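Local atomic coordinates of sporulation-control protein spo0M (Bacillus subtilis, PDB entry 5CL2), a protein that controls the expression of spo0A and is required for the cell to pass the morphological stage 0 of sporulation. Residues Y65-H69 and R162-V166; P98-V104 and E150-E154; V224-F228 and I246-Y250. Numbering follows the deposited sequence.

In the fold
The three contacts run along the long axis of an elongated chain. Contacts 1 and 2 touch, with centres about 13 Å apart. The centre of contact 3 lies about 26 Å from that of contact 1 and about 22 Å from that of contact 2. In sequence, both segments of contact 2 fall between those of contact 1, and contact 3 follows. All three reach the antiparallel sheet 146-155, 165-173, 185-191, 195-202, 224-229. Contacts 1 and 2 tie its 146-155 side to the N-terminal beta part, consistent with the arrestin-like clan of this family, through strand 60-79 and the loop before strand 106-114. Contact 3 packs a C-terminal helix over the sheet's far end.

Contact 1. Residues Y65-H69 and R162-V166; sequences YATIH and RLPFV
Tyr65 to Thr67 continue an extended strand, while Arg162 to Pro164 are loop and strand 165-173 begins at Phe165. Ala66 points toward residues 162-166 and sets its CB 4.0 Å from Phe165 CE2, obliquely to the ring. Phe165 has the p rotamer. Ala66 lies level with Pro164 (CA atoms 8.0 Å apart), Ile68 with Leu163 (CA atoms 7.2 Å apart). Thr67 points its CA-to-CB bond away, but its O is 3.9 Å from Leu163 CD2. At Ile68 the chain turns a corner (phi/psi -82/-40). Ile68 and His69 both face Leu49, a classic beta bulge. Arg162, t, t, p for chi1 to chi3, brings its guanidinium to Ile68 O and donates two hydrogen bonds, NH2 to O at 2.9 Å and NH1 to O at 3.2 Å. Ile68 CG1 is 4.5 Å from Leu163 CD1. Arg162 also forms a salt bridge with Asp96. A bulged corner of the probably arrestin-like part thus packs on the loop entering strand 165-173. Strand 40-57 pairs with 65-69, and Pro98 packs on Ile68 and Phe165.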
loop_
_atom_site.group_PDB
_atom_site.type_symbol
_atom_site.label_atom_id
_atom_site.label_comp_id
_atom_site.label_asym_id
_atom_site.label_seq_id
_atom_site.Cartn_x
_atom_site.Cartn_y
_atom_site.Cartn_z
ATOM N N TYR A 65 -13.025 -6.748 9.897
ATOM C CA TYR A 65 -12.867 -7.530 8.678
ATOM C C TYR A 65 -12.110 -6.705 7.630
ATOM O O TYR A 65 -12.293 -5.480 7.516
ATOM C CB TYR A 65 -14.269 -7.945 8.185
ATOM C CG TYR A 65 -14.365 -8.766 6.917
ATOM C CD1 TYR A 65 -14.305 -10.152 6.959
ATOM C CD2 TYR A 65 -14.560 -8.156 5.672
ATOM C CE1 TYR A 65 -14.426 -10.921 5.786
ATOM C CE2 TYR A 65 -14.672 -8.914 4.491
ATOM C CZ TYR A 65 -14.606 -10.300 4.562
ATOM O OH TYR A 65 -14.719 -11.078 3.417
ATOM N N ALA A 66 -11.248 -7.363 6.865
ATOM C CA ALA A 66 -10.442 -6.642 5.874
ATOM C C ALA A 66 -10.235 -7.463 4.620
ATOM O O ALA A 66 -9.900 -8.651 4.707
ATOM C CB ALA A 66 -9.098 -6.258 6.462
ATOM N N THR A 67 -10.378 -6.819 3.465
ATOM C CA THR A 67 -10.244 -7.510 2.190
ATOM C C THR A 67 -8.820 -7.440 1.663
ATOM O O THR A 67 -8.310 -6.361 1.386
ATOM C CB THR A 67 -11.234 -6.917 1.160
ATOM O OG1 THR A 67 -12.574 -7.101 1.641
ATOM C CG2 THR A 67 -11.095 -7.587 -0.190
ATOM N N ILE A 68 -8.174 -8.593 1.529
ATOM C CA ILE A 68 -6.796 -8.670 1.033
ATOM C C ILE A 68 -6.724 -8.616 -0.491
ATOM O O ILE A 68 -5.802 -8.023 -1.092
ATOM C CB ILE A 68 -6.120 -9.959 1.515
ATOM C CG1 ILE A 68 -5.993 -9.959 3.032
ATOM C CG2 ILE A 68 -4.748 -10.107 0.931
ATOM C CD1 ILE A 68 -5.641 -11.324 3.600
ATOM N N HIS A 69 -7.670 -9.298 -1.124
ATOM C CA HIS A 69 -7.721 -9.345 -2.580
ATOM C C HIS A 69 -9.131 -9.619 -3.022
ATOM O O HIS A 69 -9.884 -10.307 -2.327
ATOM C CB HIS A 69 -6.779 -10.406 -3.109
ATOM C CG HIS A 69 -6.763 -10.518 -4.602
ATOM N ND1 HIS A 69 -6.353 -9.473 -5.406
ATOM C CD2 HIS A 69 -7.062 -11.535 -5.417
ATOM C CE1 HIS A 69 -6.411 -9.857 -6.670
ATOM N NE2 HIS A 69 -6.847 -11.105 -6.709
ATOM N N ARG A 162 -0.509 -0.822 1.748
ATOM C CA ARG A 162 -1.653 -1.163 0.921
ATOM C C ARG A 162 -2.821 -1.591 1.811
ATOM O O ARG A 162 -3.939 -1.083 1.674
ATOM C CB ARG A 162 -1.276 -2.270 -0.057
ATOM C CG ARG A 162 -2.327 -2.494 -1.128
ATOM C CD ARG A 162 -2.010 -3.680 -2.027
ATOM N NE ARG A 162 -2.109 -4.970 -1.340
ATOM C CZ ARG A 162 -3.201 -5.732 -1.330
ATOM N NH1 ARG A 162 -4.304 -5.301 -1.920
ATOM N NH2 ARG A 162 -3.203 -6.904 -0.697
ATOM N N LEU A 163 -2.546 -2.473 2.768
ATOM C CA LEU A 163 -3.552 -2.897 3.744
ATOM C C LEU A 163 -3.501 -2.004 4.999
ATOM O O LEU A 163 -2.478 -1.431 5.310
ATOM C CB LEU A 163 -3.314 -4.354 4.112
ATOM C CG LEU A 163 -3.331 -5.254 2.882
ATOM C CD1 LEU A 163 -2.969 -6.687 3.284
ATOM C CD2 LEU A 163 -4.739 -5.195 2.234
ATOM N N PRO A 164 -4.628 -1.872 5.700
ATOM C CA PRO A 164 -4.765 -1.084 6.929
ATOM C C PRO A 164 -4.049 -1.675 8.143
ATOM O O PRO A 164 -3.949 -1.005 9.182
ATOM C CB PRO A 164 -6.276 -1.054 7.155
ATOM C CG PRO A 164 -6.800 -2.316 6.410
ATOM C CD PRO A 164 -5.917 -2.398 5.209
ATOM N N PHE A 165 -3.593 -2.917 8.032
ATOM C CA PHE A 165 -2.960 -3.613 9.147
ATOM C C PHE A 165 -1.553 -4.124 8.842
ATOM O O PHE A 165 -1.152 -4.191 7.694
ATOM C CB PHE A 165 -3.827 -4.799 9.573
ATOM C CG PHE A 165 -3.943 -5.852 8.511
ATOM C CD1 PHE A 165 -2.991 -6.859 8.402
ATOM C CD2 PHE A 165 -5.009 -5.826 7.612
ATOM C CE1 PHE A 165 -3.098 -7.824 7.405
ATOM C CE2 PHE A 165 -5.119 -6.780 6.627
ATOM C CZ PHE A 165 -4.155 -7.777 6.522
ATOM N N VAL A 166 -0.795 -4.497 9.870
ATOM C CA VAL A 166 0.411 -5.286 9.615
ATOM C C VAL A 166 0.395 -6.527 10.490
ATOM O O VAL A 166 -0.264 -6.540 11.529
ATOM C CB VAL A 166 1.721 -4.483 9.889
ATOM C CG1 VAL A 166 1.808 -3.302 8.968
ATOM C CG2 VAL A 166 1.791 -4.042 11.336
#

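Contact 2. Residues P98-V104 and E150-E154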
loop_
_atom_site.group_PDB
_atom_site.type_symbol
_atom_site.label_atom_id
_atom_site.label_comp_id
_atom_site.label_asym_id
_atom_site.label_seq_id
_atom_site.Cartn_x
_atom_site.Cartn_y
_atom_site.Cartn_z
ATOM N N PRO A 98 -1.218 -12.195 5.387
ATOM C CA PRO A 98 -0.640 -12.569 6.680
ATOM C C PRO A 98 -0.467 -14.074 6.776
ATOM O O PRO A 98 -1.162 -14.829 6.082
ATOM C CB PRO A 98 -1.693 -12.120 7.692
ATOM C CG PRO A 98 -2.774 -11.437 6.892
ATOM C CD PRO A 98 -2.654 -11.919 5.507
ATOM N N ILE A 99 0.459 -14.492 7.627
ATOM C CA ILE A 99 0.746 -15.895 7.897
ATOM C C ILE A 99 -0.301 -16.420 8.869
ATOM O O ILE A 99 -0.664 -15.718 9.818
ATOM C CB ILE A 99 2.175 -16.058 8.484
ATOM C CG1 ILE A 99 3.222 -15.787 7.406
ATOM C CG2 ILE A 99 2.384 -17.432 9.105
ATOM C CD1 ILE A 99 4.579 -15.354 7.976
ATOM N N THR A 100 -0.789 -17.642 8.651
ATOM C CA THR A 100 -1.828 -18.149 9.532
ATOM C C THR A 100 -1.138 -18.845 10.683
ATOM O O THR A 100 -0.721 -20.003 10.586
ATOM C CB THR A 100 -2.764 -19.143 8.810
ATOM O OG1 THR A 100 -3.599 -18.435 7.887
ATOM C CG2 THR A 100 -3.647 -19.854 9.806
ATOM N N VAL A 101 -1.080 -18.126 11.797
ATOM C CA VAL A 101 -0.447 -18.588 13.018
ATOM C C VAL A 101 -1.040 -17.695 14.091
ATOM O O VAL A 101 -1.519 -16.598 13.782
ATOM C CB VAL A 101 1.083 -18.495 12.967
ATOM C CG1 VAL A 101 1.540 -17.045 13.045
ATOM C CG2 VAL A 101 1.699 -19.289 14.099
ATOM N N GLY A 102 -1.013 -18.152 15.340
ATOM C CA GLY A 102 -1.653 -17.422 16.414
ATOM C C GLY A 102 -3.152 -17.275 16.201
ATOM O O GLY A 102 -3.882 -18.259 16.005
ATOM N N LYS A 103 -3.616 -16.034 16.256
ATOM C CA LYS A 103 -5.037 -15.744 16.143
ATOM C C LYS A 103 -5.498 -15.409 14.697
ATOM O O LYS A 103 -6.696 -15.255 14.430
ATOM C CB LYS A 103 -5.379 -14.603 17.108
ATOM C CG LYS A 103 -6.139 -15.070 18.353
ATOM C CD LYS A 103 -6.497 -13.896 19.252
ATOM C CE LYS A 103 -7.692 -14.220 20.154
ATOM N NZ LYS A 103 -7.602 -15.551 20.799
ATOM N N VAL A 104 -4.553 -15.351 13.765
ATOM C CA VAL A 104 -4.842 -14.907 12.409
ATOM C C VAL A 104 -5.593 -15.933 11.548
ATOM O O VAL A 104 -5.153 -17.075 11.383
ATOM C CB VAL A 104 -3.559 -14.526 11.676
ATOM C CG1 VAL A 104 -3.869 -14.110 10.247
ATOM C CG2 VAL A 104 -2.827 -13.411 12.437
ATOM N N GLU A 150 3.380 -14.537 20.310
ATOM C CA GLU A 150 2.116 -14.167 19.701
ATOM C C GLU A 150 2.325 -13.675 18.288
ATOM O O GLU A 150 3.429 -13.301 17.905
ATOM C CB GLU A 150 1.415 -13.085 20.532
ATOM C CG GLU A 150 0.157 -13.601 21.218
ATOM C CD GLU A 150 -0.854 -14.124 20.209
ATOM O OE1 GLU A 150 -1.207 -13.384 19.269
ATOM O OE2 GLU A 150 -1.216 -15.307 20.293
ATOM N N ALA A 151 1.278 -13.754 17.485
ATOM C CA ALA A 151 1.275 -13.143 16.163
ATOM C C ALA A 151 -0.141 -12.696 15.899
ATOM O O ALA A 151 -1.086 -13.435 16.197
ATOM C CB ALA A 151 1.751 -14.097 15.101
ATOM N N ASP A 152 -0.319 -11.473 15.426
ATOM C CA ASP A 152 -1.677 -11.043 15.107
ATOM C C ASP A 152 -1.640 -9.914 14.105
ATOM O O ASP A 152 -0.596 -9.292 13.894
ATOM C CB ASP A 152 -2.433 -10.606 16.370
ATOM C CG ASP A 152 -3.940 -10.908 16.300
ATOM O OD1 ASP A 152 -4.500 -11.045 15.184
ATOM O OD2 ASP A 152 -4.579 -11.011 17.370
ATOM N N CYS A 153 -2.768 -9.652 13.468
ATOM C CA CYS A 153 -2.852 -8.514 12.560
ATOM C C CYS A 153 -3.352 -7.299 13.338
ATOM O O CYS A 153 -4.414 -7.343 13.979
ATOM C CB CYS A 153 -3.741 -8.843 11.358
ATOM S SG CYS A 153 -3.008 -10.155 10.381
ATOM N N GLU A 154 -2.556 -6.235 13.306
ATOM C CA GLU A 154 -2.800 -5.060 14.127
ATOM C C GLU A 154 -3.037 -3.859 13.233
ATOM O O GLU A 154 -2.396 -3.703 12.184
ATOM C CB GLU A 154 -1.611 -4.763 15.047
ATOM C CG GLU A 154 -1.152 -5.880 15.969
ATOM C CD GLU A 154 -2.050 -6.105 17.174
ATOM O OE1 GLU A 154 -2.594 -5.134 17.748
ATOM O OE2 GLU A 154 -2.136 -7.262 17.616
#
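A loop that ends in a tight turn lies against one face of strand 150-154. Residues 150-154 are extended. Val101 to Val104 form a type II' beta turn, closed by a hydrogen bond from Val104 N to Val101 O (3.3 Å). Gly102 sits close over the strand, its CA 5.2 Å from that of Ala151 and 4.0 Å from Ala151 O. A CB here would clash with that oxygen, and the positive phi also suits glycine. Val101 CG1 rests on the Ala151 methyl, CG1 to CB 3.6 Å. Val104 is the next bump. Its CG2 rests 3.7 Å from Asp152 CA and 3.9 Å from Cys153 SG. The sulfur sits over the notch between Val104 CG2 and Pro98 CB, the latter 3.6 Å from Cys153 SG. Lys103 lays its CB 3.7 Å from Asp152 OD2, then its end leads away. Asp152 OD2 forms a salt bridge with Arg63. This is a beta turn packed on the face of strand 146-155, joining the loop between strands 84-92 and 106-114 to the sheet. Phe165 packs against both Pro98 and Cys153. Strand 165-173 flanks strand 146-155 in the sheet, while Cys153 also makes a backbone hydrogen bond with Val54 of strand 40-57.

Contact 3. Residues V224-F228 and I246-Y250; sequences VRVRF and ILDQY
Residues 224-228 form an extended strand, with side chains alternating between its two faces. Ile246 and Leu247 belong to helix 236-248, which began earlier, and the chain goes on through Gln249 and Tyr250. The nearest CA atoms are those of Val224 and Ile246, 8.4 Å apart, so side chains make the contact.

Apolar packing dominates. Ile246 takes the m rotamer with chi2 near 180° and points toward the strand. Its CG2 lies 3.9 Å from Val224 CG1. Its CD1 reaches 4.2 Å from Val226 CG1 and 3.7 Å from Phe228 CZ, oblique to that ring. Val224 and Val226 are both t and point toward the helix. Phe228 is m. It starts sideways, but its ring end comes nearer. Tyr250, also m, brings its ring obliquely against Val224, with CZ 3.9 Å from Val224 CG2.

Polar atoms meet the same valine by packing alone. Val224 CG2 is 3.2 Å from Gln249 OE1 and 3.1 Å from Tyr250 OH.

Hydrogen bonds stay within 246-250. Gln249, with chi1 p, folds its side chain back so that NE2 donates to Ile246 O at 3.1 Å. Tyr250 N donates to Leu247 O at 3.0 Å.

Outside the two segments, Leu239, Val242 and Leu243 continue the helix face against Phe228. Arg225 and Arg227 approach the second subunit, where Arg227 packs on that subunit's Arg225. A C-terminal helix is thus layered on an antiparallel sheet at its outermost strand within this chain, an alpha+beta arrangement.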
loop_
_atom_site.group_PDB
_atom_site.type_symbol
_atom_site.label_atom_id
_atom_site.label_comp_id
_atom_site.label_asym_id
_atom_site.label_seq_id
_atom_site.Cartn_x
_atom_site.Cartn_y
_atom_site.Cartn_z
ATOM N N VAL A 224 13.469 0.897 14.619
ATOM C CA VAL A 224 14.495 0.296 13.771
ATOM C C VAL A 224 13.893 -0.333 12.521
ATOM O O VAL A 224 13.031 -1.213 12.606
ATOM C CB VAL A 224 15.302 -0.737 14.538
ATOM C CG1 VAL A 224 16.281 -1.424 13.610
ATOM C CG2 VAL A 224 16.039 -0.036 15.663
ATOM N N ARG A 225 14.324 0.137 11.359
ATOM C CA ARG A 225 13.760 -0.348 10.116
ATOM C C ARG A 225 14.849 -0.750 9.131
ATOM O O ARG A 225 15.565 0.098 8.627
ATOM C CB ARG A 225 12.847 0.725 9.516
ATOM C CG ARG A 225 11.828 0.172 8.552
ATOM C CD ARG A 225 10.683 1.145 8.319
ATOM N NE ARG A 225 10.002 0.820 7.069
ATOM C CZ ARG A 225 8.852 1.360 6.671
ATOM N NH1 ARG A 225 8.231 2.256 7.428
ATOM N NH2 ARG A 225 8.325 0.998 5.511
ATOM N N VAL A 226 14.940 -2.041 8.816
ATOM C CA VAL A 226 16.069 -2.539 8.028
ATOM C C VAL A 226 15.667 -3.424 6.840
ATOM O O VAL A 226 14.923 -4.399 7.005
ATOM C CB VAL A 226 17.048 -3.344 8.923
ATOM C CG1 VAL A 226 18.095 -4.065 8.070
ATOM C CG2 VAL A 226 17.708 -2.432 9.976
ATOM N N ARG A 227 16.190 -3.113 5.651
ATOM C CA ARG A 227 15.936 -3.969 4.492
ATOM C C ARG A 227 17.024 -5.028 4.294
ATOM O O ARG A 227 18.214 -4.726 4.355
ATOM C CB ARG A 227 15.802 -3.134 3.220
ATOM C CG ARG A 227 15.939 -3.978 1.971
ATOM C CD ARG A 227 15.365 -3.301 0.749
ATOM N NE ARG A 227 14.948 -4.316 -0.207
ATOM C CZ ARG A 227 13.696 -4.755 -0.311
ATOM N NH1 ARG A 227 12.745 -4.237 0.460
ATOM N NH2 ARG A 227 13.396 -5.697 -1.191
ATOM N N PHE A 228 16.595 -6.264 4.097
ATOM C CA PHE A 228 17.429 -7.397 3.703
ATOM C C PHE A 228 17.109 -7.801 2.269
ATOM O O PHE A 228 15.942 -7.768 1.848
ATOM C CB PHE A 228 17.181 -8.617 4.603
ATOM C CG PHE A 228 17.544 -8.412 6.051
ATOM C CD1 PHE A 228 16.792 -7.571 6.864
ATOM C CD2 PHE A 228 18.597 -9.110 6.614
ATOM C CE1 PHE A 228 17.126 -7.402 8.198
ATOM C CE2 PHE A 228 18.926 -8.941 7.950
ATOM C CZ PHE A 228 18.188 -8.093 8.736
ATOM N N ILE A 246 21.854 -6.036 15.062
ATOM C CA ILE A 246 20.712 -5.123 15.094
ATOM C C ILE A 246 20.127 -5.036 16.500
ATOM O O ILE A 246 19.845 -3.940 16.997
ATOM C CB ILE A 246 19.590 -5.552 14.095
ATOM C CG1 ILE A 246 20.124 -5.525 12.659
ATOM C CG2 ILE A 246 18.402 -4.621 14.228
ATOM C CD1 ILE A 246 19.163 -6.046 11.597
ATOM N N LEU A 247 19.961 -6.191 17.142
ATOM C CA LEU A 247 19.416 -6.241 18.503
ATOM C C LEU A 247 20.372 -5.626 19.535
ATOM O O LEU A 247 19.918 -5.198 20.602
ATOM C CB LEU A 247 19.077 -7.670 18.912
ATOM C CG LEU A 247 18.010 -8.368 18.080
ATOM C CD1 LEU A 247 17.799 -9.776 18.601
ATOM C CD2 LEU A 247 16.719 -7.556 18.083
ATOM N N ASP A 248 21.673 -5.556 19.221
ATOM C CA ASP A 248 22.631 -5.077 20.222
ATOM C C ASP A 248 22.358 -3.639 20.600
ATOM O O ASP A 248 22.726 -3.200 21.687
ATOM C CB ASP A 248 24.076 -5.193 19.721
ATOM C CG ASP A 248 25.096 -4.564 20.691
ATOM O OD1 ASP A 248 25.455 -5.223 21.694
ATOM O OD2 ASP A 248 25.542 -3.411 20.455
ATOM N N GLN A 249 21.666 -2.905 19.743
ATOM C CA GLN A 249 21.439 -1.510 20.061
ATOM C C GLN A 249 20.452 -1.331 21.199
ATOM O O GLN A 249 20.271 -0.214 21.686
ATOM C CB GLN A 249 20.943 -0.774 18.840
ATOM C CG GLN A 249 19.548 -1.196 18.430
ATOM C CD GLN A 249 19.089 -0.415 17.243
ATOM O OE1 GLN A 249 18.629 0.724 17.385
ATOM N NE2 GLN A 249 19.222 -1.003 16.051
ATOM N N TYR A 250 19.807 -2.426 21.608
ATOM C CA TYR A 250 18.856 -2.404 22.721
ATOM C C TYR A 250 19.488 -2.852 24.056
ATOM O O TYR A 250 18.852 -2.752 25.113
ATOM C CB TYR A 250 17.647 -3.319 22.405
ATOM C CG TYR A 250 16.840 -2.890 21.190
ATOM C CD1 TYR A 250 16.104 -1.711 21.204
ATOM C CD2 TYR A 250 16.825 -3.662 20.033
ATOM C CE1 TYR A 250 15.393 -1.302 20.107
ATOM C CE2 TYR A 250 16.098 -3.264 18.914
ATOM C CZ TYR A 250 15.387 -2.077 18.966
ATOM O OH TYR A 250 14.653 -1.649 17.887
#